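Local coordinates for protein transcriptional regulator (Methanobacterium thermoautotrophicum, PDB 3BPV) that represses transcription as a MarR-family regulator, probably by binding DNA as a homodimer through its winged helix-turn-helix domains, at the interface of chains A and B. Sequence-based numbering; all coordinates share one arbitrary frame. Chains: chain A/B, Transcriptional regulator.

The interface of chains A and B. Residues chain A 123-124, 127-128; chain B 1, 3, 6.
A:Arg124 and A:Cys127 take up B:Leu6 in a largely apolar helix-to-helix patch of the two-fold symmetric homodimer interface, where the last helix of one subunit packs on the first helix of the other; a twin patch with the chains exchanged should help hold the MarR-type dimer together. B:Leu6 has the most surface hidden of the residues here, 60 Å². Its methyl CD1 lies 3.5 Å from CD of A:Arg124, and its CB lies 3.6 Å from SG of A:Cys127. CD1 also reaches CB of A:Cys127, at 4.0 Å, so the methyl lies against both residues of helix 117-136. The leucine and arginine side chains cross at roughly a right angle, and the contact falls on the aliphatic stem of the arginine. That stem leaves the helix with CG opposite the backbone N (chi1 180°), then bends at chi2 and chi3, which brings the guanidinium towards the N-terminal residue of chain B. There O of B:Ile1, a backbone carbonyl, stands over the centre of one guanidinium face, 3.9 Å above the plane. The carbonyl thus meets the face of the guanidinium, not an N-H in its plane; at this height the contact is van der Waals, perhaps with a weak electrostatic attraction. On the other flank, CE2 of A:Phe123 meets the CD1 methyl of B:Leu3 at 4.1 Å, a looser van der Waals contact between side chains again crossing near 90°. A:Arg128 borders the patch through its backbone, with N 4.2 Å from CD1 of B:Leu6. Positions 123, 124, 127 and 128 follow the one-turn spacing of a helix face along helix 117-136; B:Leu3 and B:Leu6 lie on the first turn of helix 3-21, with B:Ile1 in the loop just ahead of it.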
loop_
_atom_site.group_PDB
_atom_site.type_symbol
_atom_site.label_atom_id
_atom_site.label_comp_id
_atom_site.label_asym_id
_atom_site.label_seq_id
_atom_site.Cartn_x
_atom_site.Cartn_y
_atom_site.Cartn_z
ATOM N N PHE A 123 0.795 -9.041 18.939
ATOM C CA PHE A 123 1.021 -8.603 17.572
ATOM C C PHE A 123 0.802 -7.105 17.477
ATOM O O PHE A 123 1.616 -6.391 16.894
ATOM C CB PHE A 123 0.079 -9.324 16.599
ATOM C CG PHE A 123 0.411 -9.079 15.148
ATOM C CD1 PHE A 123 1.530 -9.677 14.569
ATOM C CD2 PHE A 123 -0.352 -8.213 14.377
ATOM C CE1 PHE A 123 1.884 -9.409 13.243
ATOM C CE2 PHE A 123 -0.005 -7.940 13.052
ATOM C CZ PHE A 123 1.123 -8.543 12.485
ATOM N N ARG A 124 -0.295 -6.626 18.055
ATOM C CA ARG A 124 -0.601 -5.201 18.024
ATOM C C ARG A 124 0.496 -4.383 18.705
ATOM O O ARG A 124 0.902 -3.332 18.199
ATOM C CB ARG A 124 -1.944 -4.932 18.708
ATOM C CG ARG A 124 -2.331 -3.467 18.717
ATOM C CD ARG A 124 -2.813 -3.003 17.355
ATOM N NE ARG A 124 -4.264 -2.824 17.331
ATOM C CZ ARG A 124 -4.924 -1.976 18.114
ATOM N NH1 ARG A 124 -4.265 -1.225 18.985
ATOM N NH2 ARG A 124 -6.244 -1.883 18.031
ATOM N N CYS A 127 3.472 -4.206 16.469
ATOM C CA CYS A 127 3.242 -3.320 15.332
ATOM C C CYS A 127 3.379 -1.871 15.750
ATOM O O CYS A 127 3.895 -1.048 14.995
ATOM C CB CYS A 127 1.851 -3.528 14.725
ATOM S SG CYS A 127 1.811 -3.169 12.963
ATOM N N ARG A 128 2.890 -1.548 16.944
ATOM C CA ARG A 128 2.999 -0.184 17.437
ATOM C C ARG A 128 4.474 0.171 17.579
ATOM O O ARG A 128 4.889 1.255 17.181
ATOM C CB ARG A 128 2.296 -0.029 18.788
ATOM C CG ARG A 128 2.335 1.396 19.316
ATOM C CD ARG A 128 1.732 1.513 20.705
ATOM N NE ARG A 128 0.299 1.240 20.729
ATOM C CZ ARG A 128 -0.470 1.415 21.800
ATOM N NH1 ARG A 128 0.059 1.859 22.934
ATOM N NH2 ARG A 128 -1.769 1.148 21.740
ATOM N N ILE B 1 -5.846 3.793 16.618
ATOM C CA ILE B 1 -5.448 3.478 15.218
ATOM C C ILE B 1 -5.766 2.029 14.853
ATOM O O ILE B 1 -5.350 1.100 15.547
ATOM C CB ILE B 1 -3.933 3.703 15.009
ATOM C CG1 ILE B 1 -3.566 5.152 15.341
ATOM C CG2 ILE B 1 -3.550 3.380 13.572
ATOM C CD1 ILE B 1 -2.080 5.434 15.284
ATOM N N LEU B 3 -5.611 -1.601 13.019
ATOM C CA LEU B 3 -4.429 -2.387 12.685
ATOM C C LEU B 3 -3.868 -1.975 11.334
ATOM O O LEU B 3 -2.656 -1.812 11.172
ATOM C CB LEU B 3 -4.762 -3.880 12.647
ATOM C CG LEU B 3 -3.590 -4.775 12.212
ATOM C CD1 LEU B 3 -2.502 -4.751 13.282
ATOM C CD2 LEU B 3 -4.078 -6.192 11.983
ATOM N N LEU B 6 -1.569 0.963 11.470
ATOM C CA LEU B 6 -0.225 0.689 11.964
ATOM C C LEU B 6 0.616 0.070 10.856
ATOM O O LEU B 6 1.772 0.458 10.658
ATOM C CB LEU B 6 -0.267 -0.263 13.162
ATOM C CG LEU B 6 -0.886 0.307 14.432
ATOM C CD1 LEU B 6 -0.935 -0.800 15.472
ATOM C CD2 LEU B 6 -0.076 1.506 14.935
#